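Importin subunit beta-1 (Saccharomyces cerevisiae, PDB 5OWU) carries proteins into the nucleus, working with the importin alpha subunit, which recognises the classical nuclear localization signal of the cargo. Local coordinates at residues K66-V70 with F80-W84; V660-A664 with A701-V705. One frame throughout, in Å; residues are numbered along the deposited sequence.

Contact 1. Residues K66-V70 with F80-W84; sequences KNELV and FAQRW
This is a loop-to-helix contact in the N-terminal part of the HEAT-repeat solenoid, just after HEAT 2, where the chain leaves helix 55-67 and soon turns into helix 74-87. Residues 80-84 are regular helix, with Trp84 N hydrogen-bonded to Phe80 O at 2.9 Å. The other side unwinds: Leu69 N and Val70 N both hydrogen-bond to Lys66 O, at 2.9 and 3.1 Å, and the backbone is extended at Val70 (phi/psi -134/155). The nearest CA atoms are those of Leu69 and Phe80, 5.1 Å apart. Phe80, chi1 m, points its CB at the loop and lies against main chain. Glu68 O sits over one face of its ring, 3.3 Å from CG, and Asn67 O is 3.4 Å from CE2. One turn on, Arg83 holds Glu68. Its chi1 and chi2 are t and its chi3 is p, so NH2 donates to Glu68 O at 3.0 Å and to Glu68 OE1 at 2.9 Å, the latter a salt bridge. The guanidinium meets OE1 near its own plane. One water links Glu68 O, Phe80 O and Arg83 NE, each at 2.8 Å. A second joins Glu68 OE1 (3.2 Å) to Arg83 NH1 (3.0 Å). Leu69 CD2 touches Trp84 CE3 at 3.6 Å, both residues buried. The contact folds the exit of helix 55-67 onto helix 74-87, a helix-loop-helix connection. Leu69, Val70 and Trp84 also pack on helix 109-126, and Trp84 NE1 hydrogen-bonds to Glu126. Glu68 rests on helix 37-48, where Phe37 makes a cation-pi contact with Arg83.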
ATOM      1  N   LYS A  66      -6.845  20.926 -19.840  1.00 27.68           N
ATOM      2  CA  LYS A  66      -6.165  20.686 -18.566  1.00 26.02           C
ATOM      3  C   LYS A  66      -5.277  19.460 -18.648  1.00 30.84           C
ATOM      4  O   LYS A  66      -4.143  19.465 -18.154  1.00 27.53           O
ATOM      5  CB  LYS A  66      -7.180  20.509 -17.431  1.00 25.63           C
ATOM      6  CG  LYS A  66      -6.585  19.950 -16.118  1.00 32.33           C
ATOM      7  CD  LYS A  66      -7.656  19.433 -15.201  1.00 49.81           C
ATOM      8  CE  LYS A  66      -8.097  18.035 -15.608  1.00 42.90           C
ATOM      9  NZ  LYS A  66      -7.359  16.972 -14.859  1.00 42.14           N
ATOM     10  N   ASN A  67      -5.787  18.391 -19.248  1.00 26.58           N
ATOM     11  CA  ASN A  67      -5.018  17.164 -19.372  1.00 32.13           C
ATOM     12  C   ASN A  67      -3.885  17.281 -20.379  1.00 33.44           C
ATOM     13  O   ASN A  67      -3.054  16.373 -20.441  1.00 33.08           O
ATOM     14  CB  ASN A  67      -5.940  16.011 -19.755  1.00 39.37           C
ATOM     15  CG  ASN A  67      -6.804  15.551 -18.594  1.00 46.96           C
ATOM     16  OD1 ASN A  67      -6.432  15.706 -17.424  1.00 37.71           O
ATOM     17  ND2 ASN A  67      -7.959  14.984 -18.911  1.00 51.52           N
ATOM     18  N   GLU A  68      -3.827  18.357 -21.163  1.00 33.19           N
ATOM     19  CA  GLU A  68      -2.633  18.640 -21.957  1.00 31.80           C
ATOM     20  C   GLU A  68      -1.664  19.590 -21.253  1.00 34.38           C
ATOM     21  O   GLU A  68      -0.679  20.023 -21.863  1.00 29.10           O
ATOM     22  CB  GLU A  68      -3.027  19.225 -23.316  1.00 26.15           C
ATOM     23  CG  GLU A  68      -3.851  18.286 -24.185  1.00 30.52           C
ATOM     24  CD  GLU A  68      -3.121  16.996 -24.514  1.00 40.65           C
ATOM     25  OE1 GLU A  68      -1.890  17.043 -24.695  1.00 32.73           O
ATOM     26  OE2 GLU A  68      -3.773  15.935 -24.576  1.00 46.11           O
ATOM     27  N   LEU A  69      -1.918  19.923 -19.994  1.00 31.90           N
ATOM     28  CA  LEU A  69      -1.109  20.887 -19.263  1.00 28.28           C
ATOM     29  C   LEU A  69      -0.481  20.322 -17.999  1.00 33.86           C
ATOM     30  O   LEU A  69       0.594  20.778 -17.603  1.00 33.91           O
ATOM     31  CB  LEU A  69      -1.957  22.117 -18.895  1.00 28.49           C
ATOM     32  CG  LEU A  69      -2.393  23.008 -20.058  1.00 27.01           C
ATOM     33  CD1 LEU A  69      -3.336  24.102 -19.581  1.00 25.65           C
ATOM     34  CD2 LEU A  69      -1.192  23.614 -20.761  1.00 25.13           C
ATOM     35  N   VAL A  70      -1.112  19.336 -17.367  1.00 38.21           N
ATOM     36  CA  VAL A  70      -0.553  18.677 -16.197  1.00 35.97           C
ATOM     37  C   VAL A  70      -0.701  17.177 -16.382  1.00 40.21           C
ATOM     38  O   VAL A  70      -1.566  16.699 -17.117  1.00 45.24           O
ATOM     39  CB  VAL A  70      -1.226  19.126 -14.883  1.00 29.46           C
ATOM     40  CG1 VAL A  70      -0.859  20.567 -14.569  1.00 50.53           C
ATOM     41  CG2 VAL A  70      -2.745  18.957 -14.976  1.00 40.05           C
ATOM     42  N   PHE A  80       4.788  19.178 -20.945  1.00 30.90           N
ATOM     43  CA  PHE A  80       3.617  20.045 -21.024  1.00 30.86           C
ATOM     44  C   PHE A  80       3.960  21.469 -20.610  1.00 28.33           C
ATOM     45  O   PHE A  80       3.506  22.437 -21.238  1.00 30.60           O
ATOM     46  CB  PHE A  80       2.493  19.501 -20.136  1.00 31.76           C
ATOM     47  CG  PHE A  80       1.820  18.254 -20.658  1.00 39.67           C
ATOM     48  CD1 PHE A  80       2.028  17.799 -21.952  1.00 28.80           C
ATOM     49  CD2 PHE A  80       0.946  17.545 -19.842  1.00 31.85           C
ATOM     50  CE1 PHE A  80       1.395  16.657 -22.411  1.00 32.79           C
ATOM     51  CE2 PHE A  80       0.311  16.409 -20.302  1.00 41.42           C
ATOM     52  CZ  PHE A  80       0.543  15.962 -21.593  1.00 33.19           C
ATOM     53  N   ALA A  81       4.763  21.620 -19.556  1.00 29.74           N
ATOM     54  CA  ALA A  81       5.132  22.958 -19.108  1.00 28.01           C
ATOM     55  C   ALA A  81       5.888  23.697 -20.202  1.00 31.53           C
ATOM     56  O   ALA A  81       5.563  24.844 -20.538  1.00 28.59           O
ATOM     57  CB  ALA A  81       5.970  22.878 -17.829  1.00 30.93           C
ATOM     58  N   GLN A  82       6.905  23.053 -20.778  1.00 29.45           N
ATOM     59  CA  GLN A  82       7.680  23.723 -21.816  1.00 26.76           C
ATOM     60  C   GLN A  82       6.841  24.005 -23.060  1.00 26.89           C
ATOM     61  O   GLN A  82       7.045  25.031 -23.727  1.00 25.17           O
ATOM     62  CB  GLN A  82       8.910  22.895 -22.180  1.00 32.52           C
ATOM     63  CG  GLN A  82       9.746  23.536 -23.290  1.00 48.55           C
ATOM     64  CD  GLN A  82      11.071  22.841 -23.518  1.00 55.58           C
ATOM     65  OE1 GLN A  82      11.622  22.210 -22.617  1.00 65.35           O
ATOM     66  NE2 GLN A  82      11.590  22.954 -24.735  1.00 52.36           N
ATOM     67  N   ARG A  83       5.905  23.115 -23.399  1.00 27.78           N
ATOM     68  CA  ARG A  83       5.039  23.376 -24.547  1.00 30.86           C
ATOM     69  C   ARG A  83       4.145  24.589 -24.302  1.00 33.45           C
ATOM     70  O   ARG A  83       3.968  25.424 -25.193  1.00 23.62           O
ATOM     71  CB  ARG A  83       4.188  22.149 -24.877  1.00 26.93           C
ATOM     72  CG  ARG A  83       3.199  22.421 -26.012  1.00 33.61           C
ATOM     73  CD  ARG A  83       2.478  21.183 -26.475  1.00 27.79           C
ATOM     74  NE  ARG A  83       1.688  20.568 -25.416  1.00 30.17           N
ATOM     75  CZ  ARG A  83       0.877  19.534 -25.612  1.00 32.47           C
ATOM     76  NH1 ARG A  83       0.749  19.023 -26.825  1.00 30.95           N
ATOM     77  NH2 ARG A  83       0.190  19.014 -24.603  1.00 33.03           N
ATOM     78  N   TRP A  84       3.549  24.696 -23.115  1.00 22.12           N
ATOM     79  CA  TRP A  84       2.791  25.899 -22.784  1.00 24.34           C
ATOM     80  C   TRP A  84       3.668  27.140 -22.884  1.00 26.09           C
ATOM     81  O   TRP A  84       3.275  28.155 -23.476  1.00 23.52           O
ATOM     82  CB  TRP A  84       2.200  25.781 -21.377  1.00 24.03           C
ATOM     83  CG  TRP A  84       1.557  27.046 -20.895  1.00 22.72           C
ATOM     84  CD1 TRP A  84       2.114  27.984 -20.081  1.00 22.82           C
ATOM     85  CD2 TRP A  84       0.241  27.519 -21.208  1.00 22.24           C
ATOM     86  NE1 TRP A  84       1.228  29.006 -19.858  1.00 25.85           N
ATOM     87  CE2 TRP A  84       0.070  28.748 -20.537  1.00 21.62           C
ATOM     88  CE3 TRP A  84      -0.810  27.021 -21.982  1.00 23.64           C
ATOM     89  CZ2 TRP A  84      -1.112  29.484 -20.613  1.00 29.37           C
ATOM     90  CZ3 TRP A  84      -1.980  27.755 -22.061  1.00 25.48           C
ATOM     91  CH2 TRP A  84      -2.122  28.972 -21.381  1.00 29.03           C
TER
HETATM   92  O   HOH W   1       1.278  21.768 -22.879  1.00 25.07           O
HETATM   93  O   HOH W   2      -1.158  16.878 -27.768  1.00 39.83           O

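Contact 2. Residues V660-A664 with A701-V705; sequences VGFIA and AVLSV
Val660 reaches across to Ala701, Val702 and Val705, filling the space between two neighbouring helices. Both segments are regular alpha-helix. Within them Ala664 N hydrogen-bonds to Val660 O and Val705 N to Ala701 O, each at 2.9 Å. The local axes come within 9.7 Å and run almost parallel, with 12° between their N-to-C directions. The register pairs Val660 with Val702, CA atoms 6.8 Å apart, and Ala664 with Val705, CA atoms 5.7 Å apart. Val660 has chi1 t and points toward the other helix. Its CG1 lies 3.7 Å from Val705 CB and 4.2 Å from Ala701 CB, while CG2 is 4.3 Å from Val702 CG2. From the other helix Val705, chi1 86° (p), points back. Its CG2 lies 4.0 Å from Ile663 CG2, 4.0 Å from Ala664 CB and 3.7 Å from Ala664 N. The small alanine leaves room for this approach to the backbone. No hydrogen bond crosses between the segments, so the contact is made by aliphatic side chains, most of them small. Helix 675-689 closes part of the same core: Met688 meets Val660, Met681 meets Ile663, Ile689 meets Val702 and Leu685 meets Val705. Leu648 of helix 637-649 touches both Val660 and Ile663. The segments belong to HEAT 15 and HEAT 16, each on the second long helix of its repeat. Near-parallel packing of equivalent helices from successive repeats, sharing a continuous hydrophobic core, is characteristic of alpha-solenoids such as the HEAT-repeat superhelix of importin beta.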
ATOM      1  N   VAL A 660       5.723 -17.194 -16.554  1.00 35.70           N
ATOM      2  CA  VAL A 660       7.136 -16.911 -16.307  1.00 34.75           C
ATOM      3  C   VAL A 660       7.614 -17.682 -15.085  1.00 35.07           C
ATOM      4  O   VAL A 660       8.751 -18.169 -15.045  1.00 35.75           O
ATOM      5  CB  VAL A 660       7.379 -15.401 -16.138  1.00 29.91           C
ATOM      6  CG1 VAL A 660       8.825 -15.137 -15.703  1.00 33.09           C
ATOM      7  CG2 VAL A 660       7.092 -14.665 -17.428  1.00 25.93           C
ATOM      8  N   GLY A 661       6.761 -17.794 -14.065  1.00 33.76           N
ATOM      9  CA  GLY A 661       7.123 -18.582 -12.898  1.00 32.69           C
ATOM     10  C   GLY A 661       7.304 -20.051 -13.215  1.00 27.77           C
ATOM     11  O   GLY A 661       8.114 -20.737 -12.579  1.00 31.93           O
ATOM     12  N   PHE A 662       6.550 -20.562 -14.189  1.00 30.14           N
ATOM     13  CA  PHE A 662       6.805 -21.910 -14.683  1.00 28.84           C
ATOM     14  C   PHE A 662       8.203 -22.011 -15.274  1.00 30.47           C
ATOM     15  O   PHE A 662       8.950 -22.955 -14.983  1.00 32.19           O
ATOM     16  CB  PHE A 662       5.766 -22.301 -15.732  1.00 28.22           C
ATOM     17  CG  PHE A 662       6.016 -23.648 -16.352  1.00 30.32           C
ATOM     18  CD1 PHE A 662       5.577 -24.802 -15.731  1.00 33.59           C
ATOM     19  CD2 PHE A 662       6.699 -23.758 -17.549  1.00 23.75           C
ATOM     20  CE1 PHE A 662       5.806 -26.045 -16.298  1.00 38.61           C
ATOM     21  CE2 PHE A 662       6.936 -24.998 -18.119  1.00 34.66           C
ATOM     22  CZ  PHE A 662       6.489 -26.143 -17.491  1.00 37.09           C
ATOM     23  N   ILE A 663       8.575 -21.045 -16.119  1.00 30.81           N
ATOM     24  CA  ILE A 663       9.930 -21.059 -16.671  1.00 27.13           C
ATOM     25  C   ILE A 663      10.956 -21.059 -15.541  1.00 30.00           C
ATOM     26  O   ILE A 663      11.932 -21.820 -15.566  1.00 27.88           O
ATOM     27  CB  ILE A 663      10.137 -19.876 -17.635  1.00 26.56           C
ATOM     28  CG1 ILE A 663       9.134 -19.946 -18.784  1.00 33.88           C
ATOM     29  CG2 ILE A 663      11.567 -19.888 -18.195  1.00 30.43           C
ATOM     30  CD1 ILE A 663       9.137 -18.724 -19.684  1.00 38.31           C
ATOM     31  N   ALA A 664      10.741 -20.219 -14.522  1.00 28.81           N
ATOM     32  CA  ALA A 664      11.650 -20.188 -13.380  1.00 32.08           C
ATOM     33  C   ALA A 664      11.768 -21.561 -12.735  1.00 33.55           C
ATOM     34  O   ALA A 664      12.873 -22.007 -12.406  1.00 29.38           O
ATOM     35  CB  ALA A 664      11.175 -19.162 -12.349  1.00 27.20           C
ATOM     36  N   ALA A 701       9.194  -9.627 -13.353  1.00 34.61           N
ATOM     37  CA  ALA A 701       9.201 -11.081 -13.472  1.00 40.99           C
ATOM     38  C   ALA A 701      10.195 -11.540 -14.535  1.00 33.61           C
ATOM     39  O   ALA A 701      11.082 -12.362 -14.269  1.00 34.56           O
ATOM     40  CB  ALA A 701       7.794 -11.583 -13.797  1.00 41.86           C
ATOM     41  N   VAL A 702      10.088 -10.982 -15.739  1.00 32.69           N
ATOM     42  CA  VAL A 702      10.999 -11.382 -16.808  1.00 31.90           C
ATOM     43  C   VAL A 702      12.440 -11.107 -16.401  1.00 38.43           C
ATOM     44  O   VAL A 702      13.320 -11.965 -16.560  1.00 33.59           O
ATOM     45  CB  VAL A 702      10.618 -10.680 -18.122  1.00 30.29           C
ATOM     46  CG1 VAL A 702      11.624 -10.993 -19.217  1.00 34.29           C
ATOM     47  CG2 VAL A 702       9.231 -11.132 -18.545  1.00 32.67           C
ATOM     48  N   LEU A 703      12.709  -9.931 -15.829  1.00 34.94           N
ATOM     49  CA  LEU A 703      14.077  -9.659 -15.408  1.00 32.70           C
ATOM     50  C   LEU A 703      14.560 -10.763 -14.477  1.00 37.12           C
ATOM     51  O   LEU A 703      15.623 -11.363 -14.696  1.00 31.73           O
ATOM     52  CB  LEU A 703      14.168  -8.286 -14.737  1.00 42.85           C
ATOM     53  CG  LEU A 703      13.947  -7.066 -15.643  1.00 45.49           C
ATOM     54  CD1 LEU A 703      13.980  -5.787 -14.823  1.00 42.82           C
ATOM     55  CD2 LEU A 703      14.975  -6.988 -16.764  1.00 34.29           C
ATOM     56  N   SER A 704      13.741 -11.112 -13.480  1.00 29.45           N
ATOM     57  CA  SER A 704      14.174 -12.118 -12.521  1.00 30.98           C
ATOM     58  C   SER A 704      14.454 -13.439 -13.216  1.00 29.23           C
ATOM     59  O   SER A 704      15.428 -14.128 -12.883  1.00 28.97           O
ATOM     60  CB  SER A 704      13.123 -12.300 -11.427  1.00 29.21           C
ATOM     61  OG  SER A 704      12.971 -11.106 -10.692  1.00 47.26           O
ATOM     62  N   VAL A 705      13.635 -13.795 -14.212  1.00 31.89           N
ATOM     63  CA  VAL A 705      13.786 -15.124 -14.787  1.00 22.41           C
ATOM     64  C   VAL A 705      15.039 -15.173 -15.642  1.00 34.47           C
ATOM     65  O   VAL A 705      15.652 -16.240 -15.790  1.00 31.14           O
ATOM     66  CB  VAL A 705      12.517 -15.544 -15.559  1.00 28.53           C
ATOM     67  CG1 VAL A 705      12.520 -15.045 -17.004  1.00 32.68           C
ATOM     68  CG2 VAL A 705      12.357 -17.050 -15.523  1.00 36.93           C
TER

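Contacts 1 and 2 belong to distant parts of one helical solenoid. Their centres are 39 Å apart and their nearest atoms about 26 Å apart, so they do not touch. Contact 1 closes early in the chain, within the importin N-terminal domain, and contact 2 opens much later, in HEAT 15 and HEAT 16. They join helices in different ways. Contact 1 is local and mixed, with charge, water and aromatic packing where the chain leaves one helix and meets the next. Contact 2 joins apolar side chains without a hydrogen bond and links equivalent helices of successive repeats. Its centre lies 23 Å from the centre of the chain, against 30 Å for contact 1.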